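Local coordinates for protein ribose-phosphate pyrophosphokinase (Thermus thermophilus, PDB 7PN0) that probably catalyses the transfer of a diphosphate group from ATP to ribose 5-phosphate, yielding 5-phosphoribosyl 1-diphosphate, the activated sugar for nucleotide synthesis, at residues 14-19 / 24-29; 51-56 / 292-297. One frame throughout, in Å; residues are numbered along the deposited sequence.

Contact 1 (14-19 / 24-29)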
loop_
_atom_site.group_PDB
_atom_site.type_symbol
_atom_site.label_atom_id
_atom_site.label_comp_id
_atom_site.label_asym_id
_atom_site.label_seq_id
_atom_site.Cartn_x
_atom_site.Cartn_y
_atom_site.Cartn_z
ATOM N N LEU A 14 -20.527 25.582 -13.357
ATOM C CA LEU A 14 -19.175 25.999 -12.924
ATOM C C LEU A 14 -18.135 25.300 -13.791
ATOM O O LEU A 14 -17.185 25.974 -14.202
ATOM C CB LEU A 14 -18.935 25.680 -11.441
ATOM C CG LEU A 14 -17.560 26.052 -10.917
ATOM C CD1 LEU A 14 -17.344 27.556 -10.946
ATOM C CD2 LEU A 14 -17.401 25.546 -9.490
ATOM N N ALA A 15 -18.273 23.995 -14.022
ATOM C CA ALA A 15 -17.290 23.221 -14.825
ATOM C C ALA A 15 -17.204 23.839 -16.225
ATOM O O ALA A 15 -16.100 24.008 -16.756
ATOM C CB ALA A 15 -17.652 21.780 -14.906
ATOM N N GLN A 16 -18.358 24.153 -16.789
ATOM C CA GLN A 16 -18.466 24.744 -18.140
ATOM C C GLN A 16 -17.771 26.104 -18.147
ATOM O O GLN A 16 -17.015 26.371 -19.089
ATOM C CB GLN A 16 -19.946 24.835 -18.522
ATOM C CG GLN A 16 -20.166 25.295 -19.952
ATOM C CD GLN A 16 -19.730 24.241 -20.938
ATOM O OE1 GLN A 16 -20.276 23.135 -20.971
ATOM N NE2 GLN A 16 -18.743 24.583 -21.749
ATOM N N ALA A 17 -17.956 26.911 -17.106
ATOM C CA ALA A 17 -17.368 28.269 -17.048
ATOM C C ALA A 17 -15.837 28.156 -16.892
ATOM O O ALA A 17 -15.091 28.938 -17.496
ATOM C CB ALA A 17 -18.023 29.067 -15.940
ATOM N N ILE A 18 -15.377 27.197 -16.092
ATOM C CA ILE A 18 -13.928 26.912 -15.950
ATOM C C ILE A 18 -13.343 26.546 -17.325
ATOM O O ILE A 18 -12.312 27.147 -17.691
ATOM C CB ILE A 18 -13.692 25.813 -14.904
ATOM C CG1 ILE A 18 -14.077 26.290 -13.496
ATOM C CG2 ILE A 18 -12.247 25.377 -15.005
ATOM C CD1 ILE A 18 -14.153 25.204 -12.436
ATOM N N ALA A 19 -13.915 25.573 -18.045
ATOM C CA ALA A 19 -13.421 25.154 -19.377
ATOM C C ALA A 19 -13.353 26.372 -20.322
ATOM O O ALA A 19 -12.348 26.553 -21.017
ATOM C CB ALA A 19 -14.309 24.115 -19.974
ATOM N N LEU A 24 -11.210 26.070 -23.610
ATOM C CA LEU A 24 -11.289 24.612 -23.889
ATOM C C LEU A 24 -12.741 24.194 -23.860
ATOM O O LEU A 24 -13.546 24.814 -23.197
ATOM C CB LEU A 24 -10.501 23.846 -22.823
ATOM C CG LEU A 24 -8.997 24.022 -22.868
ATOM C CD1 LEU A 24 -8.325 23.242 -21.730
ATOM C CD2 LEU A 24 -8.451 23.574 -24.202
ATOM N N PRO A 25 -13.135 23.136 -24.579
ATOM C CA PRO A 25 -14.487 22.625 -24.453
ATOM C C PRO A 25 -14.585 21.830 -23.142
ATOM O O PRO A 25 -13.570 21.396 -22.622
ATOM C CB PRO A 25 -14.591 21.765 -25.726
ATOM C CG PRO A 25 -13.197 21.211 -25.876
ATOM C CD PRO A 25 -12.314 22.383 -25.529
ATOM N N LEU A 26 -15.777 21.710 -22.585
ATOM C CA LEU A 26 -16.029 20.753 -21.484
ATOM C C LEU A 26 -16.035 19.348 -22.071
ATOM O O LEU A 26 -16.816 19.074 -23.034
ATOM C CB LEU A 26 -17.369 21.078 -20.826
ATOM C CG LEU A 26 -17.553 20.783 -19.333
ATOM C CD1 LEU A 26 -18.708 19.859 -19.093
ATOM C CD2 LEU A 26 -16.317 20.358 -18.584
ATOM N N GLY A 27 -15.134 18.494 -21.601
ATOM C CA GLY A 27 -15.050 17.107 -22.066
ATOM C C GLY A 27 -16.393 16.405 -22.001
ATOM O O GLY A 27 -17.199 16.731 -21.130
ATOM N N LYS A 28 -16.646 15.459 -22.908
ATOM C CA LYS A 28 -17.936 14.743 -22.994
ATOM C C LYS A 28 -17.882 13.507 -22.090
ATOM O O LYS A 28 -17.040 12.597 -22.323
ATOM C CB LYS A 28 -18.275 14.381 -24.449
ATOM C CG LYS A 28 -18.688 15.572 -25.307
ATOM C CD LYS A 28 -18.788 15.262 -26.816
ATOM C CE LYS A 28 -17.693 15.898 -27.668
ATOM N NZ LYS A 28 -16.407 15.138 -27.630
ATOM N N SER A 29 -18.740 13.457 -21.086
ATOM C CA SER A 29 -18.901 12.227 -20.267
ATOM C C SER A 29 -20.366 12.042 -19.936
ATOM O O SER A 29 -21.050 13.071 -19.749
ATOM C CB SER A 29 -18.084 12.285 -19.006
ATOM O OG SER A 29 -18.388 13.455 -18.271
HETATM O O HOH W 1 -18.067 22.627 -24.206
#

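Contact 2 (51-56 / 292-297)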
loop_
_atom_site.group_PDB
_atom_site.type_symbol
_atom_site.label_atom_id
_atom_site.label_comp_id
_atom_site.label_asym_id
_atom_site.label_seq_id
_atom_site.Cartn_x
_atom_site.Cartn_y
_atom_site.Cartn_z
ATOM N N ASP A 51 -4.027 15.170 -18.941
ATOM C CA ASP A 51 -4.015 15.807 -17.612
ATOM C C ASP A 51 -5.456 16.155 -17.313
ATOM O O ASP A 51 -5.995 17.149 -17.912
ATOM C CB ASP A 51 -3.047 16.986 -17.622
ATOM C CG ASP A 51 -2.612 17.473 -16.264
ATOM O OD1 ASP A 51 -2.884 16.789 -15.270
ATOM O OD2 ASP A 51 -1.948 18.547 -16.228
ATOM N N VAL A 52 -6.111 15.263 -16.583
ATOM C CA VAL A 52 -7.576 15.299 -16.496
ATOM C C VAL A 52 -7.992 15.859 -15.146
ATOM O O VAL A 52 -7.425 15.505 -14.092
ATOM C CB VAL A 52 -8.288 13.997 -16.916
ATOM C CG1 VAL A 52 -7.500 13.001 -17.689
ATOM C CG2 VAL A 52 -9.384 13.489 -16.008
ATOM N N PHE A 53 -8.949 16.765 -15.207
ATOM C CA PHE A 53 -9.499 17.531 -14.074
ATOM C C PHE A 53 -10.999 17.259 -14.046
ATOM O O PHE A 53 -11.757 17.507 -15.041
ATOM C CB PHE A 53 -9.210 19.030 -14.251
ATOM C CG PHE A 53 -7.751 19.366 -14.153
ATOM C CD1 PHE A 53 -6.894 19.162 -15.218
ATOM C CD2 PHE A 53 -7.201 19.761 -12.939
ATOM C CE1 PHE A 53 -5.533 19.399 -15.105
ATOM C CE2 PHE A 53 -5.838 20.013 -12.833
ATOM C CZ PHE A 53 -5.014 19.840 -13.922
ATOM N N ILE A 54 -11.482 16.782 -12.919
ATOM C CA ILE A 54 -12.910 16.375 -12.852
ATOM C C ILE A 54 -13.530 17.251 -11.800
ATOM O O ILE A 54 -13.064 17.192 -10.657
ATOM C CB ILE A 54 -13.095 14.893 -12.547
ATOM C CG1 ILE A 54 -12.481 14.005 -13.614
ATOM C CG2 ILE A 54 -14.541 14.538 -12.260
ATOM C CD1 ILE A 54 -12.032 12.698 -13.022
ATOM N N VAL A 55 -14.542 18.022 -12.180
ATOM C CA VAL A 55 -15.225 18.967 -11.251
ATOM C C VAL A 55 -16.439 18.297 -10.584
ATOM O O VAL A 55 -17.419 17.887 -11.253
ATOM C CB VAL A 55 -15.627 20.256 -11.990
ATOM C CG1 VAL A 55 -16.195 21.297 -11.069
ATOM C CG2 VAL A 55 -14.450 20.845 -12.754
ATOM N N GLN A 56 -16.480 18.343 -9.266
ATOM C CA GLN A 56 -17.675 17.878 -8.501
ATOM C C GLN A 56 -17.700 18.556 -7.144
ATOM O O GLN A 56 -16.694 18.469 -6.425
ATOM C CB GLN A 56 -17.652 16.363 -8.330
ATOM C CG GLN A 56 -18.951 15.832 -7.751
ATOM C CD GLN A 56 -19.949 15.538 -8.840
ATOM O OE1 GLN A 56 -20.360 16.416 -9.608
ATOM N NE2 GLN A 56 -20.313 14.280 -8.946
ATOM N N GLU A 292 -7.606 29.555 -13.634
ATOM C CA GLU A 292 -6.207 30.001 -13.507
ATOM C C GLU A 292 -5.425 28.946 -12.717
ATOM O O GLU A 292 -4.294 28.667 -13.104
ATOM C CB GLU A 292 -6.105 31.376 -12.851
ATOM C CG GLU A 292 -4.720 31.994 -12.961
ATOM C CD GLU A 292 -4.174 32.041 -14.380
ATOM O OE1 GLU A 292 -4.971 32.306 -15.298
ATOM O OE2 GLU A 292 -2.957 31.766 -14.571
ATOM N N ALA A 293 -5.971 28.452 -11.596
ATOM C CA ALA A 293 -5.285 27.412 -10.789
ATOM C C ALA A 293 -5.038 26.167 -11.661
ATOM O O ALA A 293 -3.904 25.633 -11.689
ATOM C CB ALA A 293 -6.122 27.126 -9.560
ATOM N N ILE A 294 -6.051 25.718 -12.391
ATOM C CA ILE A 294 -5.924 24.507 -13.242
ATOM C C ILE A 294 -4.833 24.786 -14.274
ATOM O O ILE A 294 -3.952 23.913 -14.451
ATOM C CB ILE A 294 -7.274 24.069 -13.830
ATOM C CG1 ILE A 294 -8.187 23.514 -12.733
ATOM C CG2 ILE A 294 -7.098 23.080 -14.959
ATOM C CD1 ILE A 294 -9.643 23.396 -13.138
ATOM N N TRP A 295 -4.867 25.957 -14.925
ATOM C CA TRP A 295 -3.839 26.323 -15.940
ATOM C C TRP A 295 -2.444 26.178 -15.306
ATOM O O TRP A 295 -1.547 25.542 -15.899
ATOM C CB TRP A 295 -4.108 27.730 -16.493
ATOM C CG TRP A 295 -3.099 28.113 -17.531
ATOM C CD1 TRP A 295 -2.166 29.106 -17.457
ATOM C CD2 TRP A 295 -2.914 27.471 -18.803
ATOM N NE1 TRP A 295 -1.428 29.139 -18.608
ATOM C CE2 TRP A 295 -1.830 28.122 -19.433
ATOM C CE3 TRP A 295 -3.521 26.379 -19.449
ATOM C CZ2 TRP A 295 -1.358 27.721 -20.685
ATOM C CZ3 TRP A 295 -3.043 25.973 -20.681
ATOM C CH2 TRP A 295 -1.985 26.652 -21.294
ATOM N N ARG A 296 -2.285 26.666 -14.085
ATOM C CA ARG A 296 -0.970 26.697 -13.412
ATOM C C ARG A 296 -0.592 25.294 -12.929
ATOM O O ARG A 296 0.568 24.930 -13.081
ATOM C CB ARG A 296 -1.032 27.692 -12.270
ATOM C CG ARG A 296 -1.120 29.098 -12.809
ATOM C CD ARG A 296 -0.929 30.113 -11.746
ATOM N NE ARG A 296 -1.203 31.426 -12.328
ATOM C CZ ARG A 296 -0.755 32.549 -11.822
ATOM N NH1 ARG A 296 -0.015 32.525 -10.733
ATOM N NH2 ARG A 296 -1.051 33.698 -12.396
ATOM N N ILE A 297 -1.541 24.505 -12.444
ATOM C CA ILE A 297 -1.239 23.085 -12.089
ATOM C C ILE A 297 -0.701 22.361 -13.328
ATOM O O ILE A 297 0.294 21.679 -13.219
ATOM C CB ILE A 297 -2.499 22.396 -11.524
ATOM C CG1 ILE A 297 -2.882 22.962 -10.168
ATOM C CG2 ILE A 297 -2.301 20.901 -11.436
ATOM C CD1 ILE A 297 -4.329 22.777 -9.760
#

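Contact 1 (14-19 / 24-29)
Leu26 and Ala19 carry most of this contact, in which the chain leaves a helix and turns back along its flank. The methyl of Ala19 faces the returning chain and lies close to its backbone: its CB is 3.4 Å from Leu24 O and 3.8 Å from Leu26 N. A single carbon suits this place because the loop passes so near the helix. Leu26 meets two other residues one turn earlier. One of its branches, CD2, reaches Ala15 CB at 4.2 Å, while its CB sits beside the carboxamide of Gln16, 3.6 Å from OE1. Gln16 reaches there because CG stands anti to the backbone N (chi1 -174°) and the chain then bends at chi2, which brings the amide across the CB of Leu26. The polar end is also used: a water accepts a hydrogen bond from Gln16 NE2 and another from Leu26 N, the latter 3.0 Å long, and so joins side chain to main chain. The contact runs along helix 12-21 toward its C-terminal end. Strand 3-7, this helix and the adjacent parallel strand 51-55 form a beta-alpha-beta unit, with strands 29-33 and 39-43 inserted in the connection. The exit from the helix is secured by Leu24 N, which donates to Ala19 O at 2.9 Å. The bond reaches back five residues, the six-to-one spacing also found in Schellman motifs, and is nearly straight at the hydrogen (164°), although the donor stands 36° out of the carbonyl plane. It gives a carbonyl near the helix end a partner supplied by the loop. Leu24 turns its side chain onto Leu3, and Ala19 also touches Ile5, both of strand 3-7, while Gly27 shares a backbone hydrogen bond with Ile5.

Contact 2 (51-56 / 292-297)
Ile297 N donates to Ala293 O over 2.7 Å, a helical bond that holds the turn from which Ile294 and Ile297 both meet Phe53. All three side chains are buried and apolar, and the ring is approached from two directions. Ile294 comes over a face: its CG2 stands 3.7 Å from the ring centroid and only 3° off the ring normal, a CH-pi contact centred so well that the six ring carbons lie at almost equal distances from it. The CG1 branch of Ile294 adds a touch at Phe53 CD2, 3.9 Å away. Ile297 instead brings its CG2 to the far edge of the ring, near its plane, 3.8 Å from Phe53 CZ. In both isoleucines CG2 is anti to the backbone N (for Ile294, CG1 has chi1 -70°), and it is this branch that each offers to the ring; branching at CB limits the chi1 values a helix allows, and so favours this placement of CG2. Here helix 287-299, from late in the sequence, lies against a face of the parallel sheet of the N-terminal domain, where Phe53 rises from strand 51-55, next to strand 3-7. Leu3 touches both Phe53 and Ile294, Leu124 touches both isoleucines, and Ile297 also packs on Arg48 of the second subunit. The buried carboxylate of Asp51 is met by Arg83 in a salt bridge, and Arg83 also makes a weak hydrogen bond to Ile297 O. On another side of the helix, Arg296 NE forms a salt bridge with Glu292 OE2 at 2.9 Å, in the guanidinium plane and on the anti lone pair of the oxygen; NH1 of Arg296 hydrogen-bonds to Ser302 O.

Contact 1 lies nearer the surface and joins neighbours in sequence, a helix end and the loop after it; contact 2 is buried and brings together parts 236 residues apart. Their chemistry follows: the first, which buries the greater area, mixes a main-chain bond and a water bridge with apolar contacts of alanines and Leu26, whereas the second rests on aliphatic groups round an aromatic ring. The two touch, with centres about 11 Å apart. Ile18 CG2 meets Ile294 CD1 at 3.8 Å, where helix 12-21 packs against helix 287-299, and Ala15 CB lies 3.9 Å from Val55 CB, seating the first helix on strand 51-55. Strand 3-7 borders both contacts.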